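Local coordinates for putative methylase (Clostridium difficile, PDB 3LDU), which probably methylates guanine bases in ribosomal RNA as a member of the THUMP-containing methyltransferases, and binds GTP in this crystal form, at residues V200-G205 / I305-P310; S320-Y325 / T344-F349. All coordinates share one frame; numbering follows the deposited sequence.

In the fold
Both contacts are buried and lie in the methyltransferase domain, following one another along the chain. Contact 1 sits between two central parallel strands, 199-201 and 304-307, where they break into the loops that line the GTP pocket. Its chemistry is a carboxylate and a water gripped by backbone and hydroxyl groups. Contact 2 lies farther from the centre of the chain, where helix 315-333 meets the loop after strand 339-344; there the packing is mostly aromatic, with Lys-322 and Tyr-346 toward a partly exposed margin. The two meet where residues 305-310 end: Pro-310 O is hydrogen-bonded to the Tyr-325 hydroxyl, and the Pro-310 ring packs on Leu-324.

Contact 1 of 2, residues V200-G205 / I305-P310. With GTP (guanosine-5'-triphosphate), chain B.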
loop_
_atom_site.group_PDB
_atom_site.type_symbol
_atom_site.label_atom_id
_atom_site.label_comp_id
_atom_site.label_asym_id
_atom_site.label_seq_id
_atom_site.Cartn_x
_atom_site.Cartn_y
_atom_site.Cartn_z
ATOM N N VAL A 200 6.463 12.012 -16.753
ATOM C CA VAL A 200 5.402 13.010 -16.698
ATOM C C VAL A 200 4.080 12.359 -16.314
ATOM O O VAL A 200 3.740 11.313 -16.839
ATOM C CB VAL A 200 5.195 13.686 -18.077
ATOM C CG1 VAL A 200 4.171 14.812 -17.962
ATOM C CG2 VAL A 200 6.521 14.197 -18.608
ATOM N N ASP A 201 3.339 12.985 -15.405
ATOM C CA ASP A 201 1.938 12.628 -15.174
ATOM C C ASP A 201 1.130 13.863 -15.559
ATOM O O ASP A 201 1.038 14.813 -14.775
ATOM C CB ASP A 201 1.688 12.286 -13.694
ATOM C CG ASP A 201 0.229 11.946 -13.416
ATOM O OD1 ASP A 201 -0.601 12.144 -14.328
ATOM O OD2 ASP A 201 -0.096 11.493 -12.290
ATOM N N PRO A 202 0.533 13.856 -16.763
ATOM C CA PRO A 202 -0.110 15.059 -17.313
ATOM C C PRO A 202 -1.543 15.301 -16.821
ATOM O O PRO A 202 -2.191 16.244 -17.287
ATOM C CB PRO A 202 -0.084 14.797 -18.825
ATOM C CG PRO A 202 -0.244 13.321 -18.942
ATOM C CD PRO A 202 0.493 12.727 -17.706
HETATM N N MSE A 203 -2.027 14.464 -15.902
HETATM C CA MSE A 203 -3.314 14.675 -15.237
HETATM C C MSE A 203 -3.108 14.297 -13.770
HETATM O O MSE A 203 -3.741 13.379 -13.241
HETATM C CB MSE A 203 -4.403 13.816 -15.873
HETATM C CG MSE A 203 -4.689 14.195 -17.334
HETATM SE SE MSE A 203 -5.745 12.832 -18.256
HETATM C CE MSE A 203 -4.273 11.610 -18.634
ATOM N N CYS A 204 -2.216 15.042 -13.127
ATOM C CA CYS A 204 -1.576 14.576 -11.902
ATOM C C CYS A 204 -2.408 14.724 -10.638
ATOM O O CYS A 204 -2.070 14.126 -9.612
ATOM C CB CYS A 204 -0.236 15.277 -11.725
ATOM S SG CYS A 204 -0.390 17.043 -11.424
ATOM N N GLY A 205 -3.470 15.524 -10.693
ATOM C CA GLY A 205 -4.288 15.779 -9.521
ATOM C C GLY A 205 -3.437 16.267 -8.356
ATOM O O GLY A 205 -2.598 17.141 -8.530
ATOM N N ILE A 305 5.188 8.208 -19.341
ATOM C CA ILE A 305 3.978 8.801 -18.778
ATOM C C ILE A 305 3.308 7.749 -17.897
ATOM O O ILE A 305 3.135 6.599 -18.323
ATOM C CB ILE A 305 2.996 9.256 -19.865
ATOM C CG1 ILE A 305 3.496 10.553 -20.506
ATOM C CG2 ILE A 305 1.604 9.473 -19.265
ATOM C CD1 ILE A 305 2.943 10.808 -21.932
ATOM N N ILE A 306 2.991 8.117 -16.655
ATOM C CA ILE A 306 2.209 7.240 -15.783
ATOM C C ILE A 306 1.115 8.111 -15.231
ATOM O O ILE A 306 1.398 9.170 -14.649
ATOM C CB ILE A 306 3.053 6.676 -14.619
ATOM C CG1 ILE A 306 4.255 5.894 -15.160
ATOM C CG2 ILE A 306 2.205 5.753 -13.740
ATOM C CD1 ILE A 306 5.235 5.466 -14.060
ATOM N N THR A 307 -0.136 7.713 -15.427
ATOM C CA THR A 307 -1.224 8.625 -15.098
ATOM C C THR A 307 -2.548 7.935 -14.779
ATOM O O THR A 307 -2.790 6.794 -15.185
ATOM C CB THR A 307 -1.446 9.642 -16.265
ATOM O OG1 THR A 307 -2.301 10.698 -15.829
ATOM C CG2 THR A 307 -2.043 8.943 -17.492
ATOM N N ASN A 308 -3.402 8.670 -14.062
ATOM C CA ASN A 308 -4.688 8.193 -13.568
ATOM C C ASN A 308 -5.768 9.174 -14.057
ATOM O O ASN A 308 -6.101 10.143 -13.369
ATOM C CB ASN A 308 -4.578 8.125 -12.022
ATOM C CG ASN A 308 -5.881 7.814 -11.318
ATOM O OD1 ASN A 308 -6.214 8.441 -10.300
ATOM N ND2 ASN A 308 -6.592 6.822 -11.797
ATOM N N PRO A 309 -6.265 8.977 -15.296
ATOM C CA PRO A 309 -7.233 9.930 -15.869
ATOM C C PRO A 309 -8.607 9.785 -15.218
ATOM O O PRO A 309 -8.831 8.814 -14.499
ATOM C CB PRO A 309 -7.324 9.491 -17.342
ATOM C CG PRO A 309 -6.979 8.015 -17.304
ATOM C CD PRO A 309 -5.893 7.917 -16.254
ATOM N N PRO A 310 -9.524 10.723 -15.487
ATOM C CA PRO A 310 -10.921 10.528 -15.076
ATOM C C PRO A 310 -11.438 9.195 -15.636
ATOM O O PRO A 310 -11.025 8.813 -16.727
ATOM C CB PRO A 310 -11.654 11.691 -15.748
ATOM C CG PRO A 310 -10.593 12.691 -16.101
ATOM C CD PRO A 310 -9.338 11.918 -16.328
HETATM P PG GTP B . -4.040 11.623 -7.708
HETATM O O1G GTP B . -2.737 11.792 -8.460
HETATM O O2G GTP B . -3.873 10.507 -6.712
HETATM O O3G GTP B . -4.391 12.872 -6.934
HETATM O O3B GTP B . -5.201 11.268 -8.781
HETATM P PB GTP B . -6.331 12.366 -9.141
HETATM O O1B GTP B . -7.565 12.038 -8.335
HETATM O O2B GTP B . -5.869 13.757 -8.799
HETATM O O3A GTP B . -6.711 12.269 -10.709
HETATM P PA GTP B . -8.294 12.298 -11.055
HETATM O O1A GTP B . -8.936 13.411 -10.256
HETATM O O2A GTP B . -8.942 10.977 -10.712
HETATM O "O5'" GTP B . -8.465 12.661 -12.609
HETATM C "C5'" GTP B . -7.300 13.004 -13.290
HETATM C "C4'" GTP B . -7.112 14.512 -13.176
HETATM O "O4'" GTP B . -7.045 14.978 -14.495
HETATM C "C3'" GTP B . -8.233 15.313 -12.508
HETATM O "O3'" GTP B . -7.670 16.010 -11.418
HETATM C "C2'" GTP B . -8.718 16.317 -13.551
HETATM O "O2'" GTP B . -8.764 17.644 -13.064
HETATM C "C1'" GTP B . -7.608 16.263 -14.571
HETATM N N9 GTP B . -8.002 16.462 -15.971
HETATM C C8 GTP B . -9.181 16.220 -16.626
HETATM N N7 GTP B . -8.997 16.564 -17.930
HETATM C C5 GTP B . -7.729 17.023 -18.092
HETATM C C6 GTP B . -7.021 17.498 -19.191
HETATM O O6 GTP B . -7.546 17.574 -20.313
HETATM N N1 GTP B . -5.711 17.886 -19.003
HETATM C C2 GTP B . -5.110 17.807 -17.760
HETATM N N2 GTP B . -3.846 18.178 -17.638
HETATM N N3 GTP B . -5.812 17.342 -16.651
HETATM C C4 GTP B . -7.098 16.957 -16.851
HETATM O O HOH W 1 -2.742 10.852 -12.303
#
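Val-200 bridges Ile-305 as strands 199-201 and 304-307 run parallel, and the backbone bond from Ile-306 N to Val-200 O, 3.3 Å long, ties them. One residue on, Asp-201 has CG anti to the backbone N (chi1 178°), which carries its carboxylate to the neighbouring strand. There OD1 of Asp-201 accepts from Thr-307 OG1 at 2.7 Å. Met-203 N, 3.1 Å from the same Asp-201 OD1, comes in from the opposite face of the carboxylate and closes an Asx turn; with OD1 held from both faces and OD2 by a water, the carboxylate's rotation is probably fixed. Asp-201 OD2 accepts a hydrogen bond from this water at 2.7 Å, and the water also donates to Met-203 O and accepts from Asn-308 N, pinning one loop to the other. Met-203, modelled as selenomethionine, rests SE against Pro-309 CB, 3.8 Å away, and the bend at chi3 turns its CE toward Thr-307; its CG lies 3.4 Å from GTP N3. Pro-310 CG approaches C8 of the same base. The 201-205 loop matches the glycine-containing cofactor loop, and Asn-Pro-Pro-Tyr the target-base motif, of Rossmann-like amino-methyltransferases, consistent with such a site, though the pocket here holds GTP.

Contact 2 of 2, residues S320-Y325 / T344-F349; sequences SVKQLY and TSYEDF
Tyr-325 holds CG anti to its carbonyl carbon (chi1 -68°), which sends the ring off helix 315-333 toward the 344-349 loop; Phe-349, with CG anti to the backbone N (chi1 170°), swings its ring back to meet it. The two form an edge-to-face pair, planes at 75° and centroids of Tyr-325 and Phe-349 4.9 Å apart, in which the Phe-349 edge is the one turned in: its CD1 stands over the middle of the tyrosine ring. The other face of Tyr-325 carries Val-321 O, from one turn earlier in the helix, set off toward the rim. Tyr-346 comes in at the edge of Tyr-325, its CB 3.6 Å from Tyr-325 CE2, and turns its own ring face to that edge in an offset edge-to-face stack. This three-ring cluster fastens the helix of the beta-alpha-beta unit formed by 304-307, 315-333 and 339-344 to the loop leaving the unit's second strand. At the far tip of Tyr-325 the hydroxyls meet end to end, Thr-344 OG1 donating to Tyr-325 OH at 2.8 Å, and the tyrosine hydroxyl has a further partner in Pro-310 O. Thr-344 OG1 in turn accepts from Tyr-346 N at 3.1 Å, in a nearly straight bond that makes an ST turn and holds Tyr-346 next to Tyr-325. At the phenol end of Tyr-346, the aliphatic part of Lys-322, bent at chi3, runs past the oxygen, with Lys-322 CD 3.0 Å from Tyr-346 OH; Glu-352 of helix 349-353 touches both side chains.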
loop_
_atom_site.group_PDB
_atom_site.type_symbol
_atom_site.label_atom_id
_atom_site.label_comp_id
_atom_site.label_asym_id
_atom_site.label_seq_id
_atom_site.Cartn_x
_atom_site.Cartn_y
_atom_site.Cartn_z
ATOM N N SER A 320 -17.617 12.963 -22.456
ATOM C CA SER A 320 -16.436 13.821 -22.421
ATOM C C SER A 320 -15.190 12.986 -22.141
ATOM O O SER A 320 -14.124 13.241 -22.699
ATOM C CB SER A 320 -16.577 14.943 -21.390
ATOM O OG SER A 320 -16.619 14.423 -20.079
ATOM N N VAL A 321 -15.329 11.975 -21.290
ATOM C CA VAL A 321 -14.201 11.102 -20.978
ATOM C C VAL A 321 -13.741 10.263 -22.183
ATOM O O VAL A 321 -12.539 10.076 -22.396
ATOM C CB VAL A 321 -14.490 10.217 -19.754
ATOM C CG1 VAL A 321 -13.319 9.283 -19.479
ATOM C CG2 VAL A 321 -14.753 11.101 -18.537
ATOM N N LYS A 322 -14.693 9.767 -22.972
ATOM C CA LYS A 322 -14.360 9.075 -24.215
ATOM C C LYS A 322 -13.530 9.941 -25.168
ATOM O O LYS A 322 -12.550 9.469 -25.755
ATOM C CB LYS A 322 -15.624 8.572 -24.918
ATOM C CG LYS A 322 -16.238 7.342 -24.283
ATOM C CD LYS A 322 -17.133 6.602 -25.273
ATOM C CE LYS A 322 -18.584 7.033 -25.167
ATOM N NZ LYS A 322 -19.409 6.467 -26.285
ATOM N N GLN A 323 -13.928 11.203 -25.332
ATOM C CA GLN A 323 -13.173 12.121 -26.175
ATOM C C GLN A 323 -11.778 12.387 -25.610
ATOM O O GLN A 323 -10.806 12.489 -26.357
ATOM C CB GLN A 323 -13.928 13.434 -26.383
ATOM C CG GLN A 323 -13.207 14.412 -27.313
ATOM C CD GLN A 323 -13.133 13.931 -28.766
ATOM O OE1 GLN A 323 -14.003 13.198 -29.241
ATOM N NE2 GLN A 323 -12.091 14.356 -29.475
ATOM N N LEU A 324 -11.682 12.493 -24.288
ATOM C CA LEU A 324 -10.393 12.695 -23.648
ATOM C C LEU A 324 -9.446 11.552 -24.013
ATOM O O LEU A 324 -8.303 11.775 -24.406
ATOM C CB LEU A 324 -10.563 12.772 -22.130
ATOM C CG LEU A 324 -9.251 12.771 -21.347
ATOM C CD1 LEU A 324 -8.451 14.021 -21.668
ATOM C CD2 LEU A 324 -9.532 12.684 -19.849
ATOM N N TYR A 325 -9.937 10.321 -23.898
ATOM C CA TYR A 325 -9.127 9.150 -24.218
ATOM C C TYR A 325 -8.610 9.209 -25.665
ATOM O O TYR A 325 -7.443 8.922 -25.921
ATOM C CB TYR A 325 -9.923 7.866 -23.972
ATOM C CG TYR A 325 -10.231 7.580 -22.503
ATOM C CD1 TYR A 325 -9.520 8.201 -21.481
ATOM C CD2 TYR A 325 -11.243 6.699 -22.149
ATOM C CE1 TYR A 325 -9.804 7.940 -20.140
ATOM C CE2 TYR A 325 -11.537 6.434 -20.819
ATOM C CZ TYR A 325 -10.820 7.051 -19.822
ATOM O OH TYR A 325 -11.132 6.764 -18.510
ATOM N N THR A 344 -7.462 3.042 -15.456
ATOM C CA THR A 344 -8.843 3.492 -15.531
ATOM C C THR A 344 -9.797 2.327 -15.385
ATOM O O THR A 344 -9.452 1.193 -15.721
ATOM C CB THR A 344 -9.157 4.253 -16.847
ATOM O OG1 THR A 344 -10.540 4.623 -16.845
ATOM C CG2 THR A 344 -8.872 3.385 -18.065
ATOM N N SER A 345 -11.001 2.610 -14.900
ATOM C CA SER A 345 -12.027 1.581 -14.777
ATOM C C SER A 345 -12.884 1.503 -16.032
ATOM O O SER A 345 -13.772 0.648 -16.135
ATOM C CB SER A 345 -12.920 1.851 -13.566
ATOM O OG SER A 345 -13.660 3.047 -13.740
ATOM N N TYR A 346 -12.621 2.392 -16.987
ATOM C CA TYR A 346 -13.347 2.375 -18.255
ATOM C C TYR A 346 -12.951 1.128 -19.057
ATOM O O TYR A 346 -11.834 1.029 -19.563
ATOM C CB TYR A 346 -13.089 3.662 -19.047
ATOM C CG TYR A 346 -14.013 3.816 -20.240
ATOM C CD1 TYR A 346 -15.286 4.350 -20.087
ATOM C CD2 TYR A 346 -13.618 3.413 -21.504
ATOM C CE1 TYR A 346 -16.141 4.480 -21.165
ATOM C CE2 TYR A 346 -14.463 3.543 -22.591
ATOM C CZ TYR A 346 -15.726 4.075 -22.412
ATOM O OH TYR A 346 -16.586 4.215 -23.480
ATOM N N GLU A 347 -13.871 0.175 -19.156
ATOM C CA GLU A 347 -13.570 -1.130 -19.753
ATOM C C GLU A 347 -13.022 -1.051 -21.179
ATOM O O GLU A 347 -12.024 -1.694 -21.510
ATOM C CB GLU A 347 -14.806 -2.034 -19.721
ATOM C CG GLU A 347 -15.097 -2.645 -18.358
ATOM C CD GLU A 347 -14.205 -3.834 -18.042
ATOM O OE1 GLU A 347 -14.296 -4.850 -18.763
ATOM O OE2 GLU A 347 -13.424 -3.756 -17.069
ATOM N N ASP A 348 -13.675 -0.250 -22.013
ATOM C CA ASP A 348 -13.329 -0.167 -23.427
ATOM C C ASP A 348 -12.305 0.933 -23.716
ATOM O O ASP A 348 -12.365 1.593 -24.763
ATOM C CB ASP A 348 -14.590 0.079 -24.247
ATOM C CG ASP A 348 -14.465 -0.416 -25.671
ATOM O OD1 ASP A 348 -13.754 -1.423 -25.887
ATOM O OD2 ASP A 348 -15.080 0.196 -26.568
ATOM N N PHE A 349 -11.368 1.116 -22.790
ATOM C CA PHE A 349 -10.357 2.160 -22.903
ATOM C C PHE A 349 -9.532 2.053 -24.183
ATOM O O PHE A 349 -9.374 3.031 -24.901
ATOM C CB PHE A 349 -9.421 2.160 -21.681
ATOM C CG PHE A 349 -8.225 3.042 -21.859
ATOM C CD1 PHE A 349 -8.323 4.418 -21.678
ATOM C CD2 PHE A 349 -7.014 2.508 -22.258
ATOM C CE1 PHE A 349 -7.222 5.238 -21.863
ATOM C CE2 PHE A 349 -5.914 3.324 -22.453
ATOM C CZ PHE A 349 -6.017 4.688 -22.254
#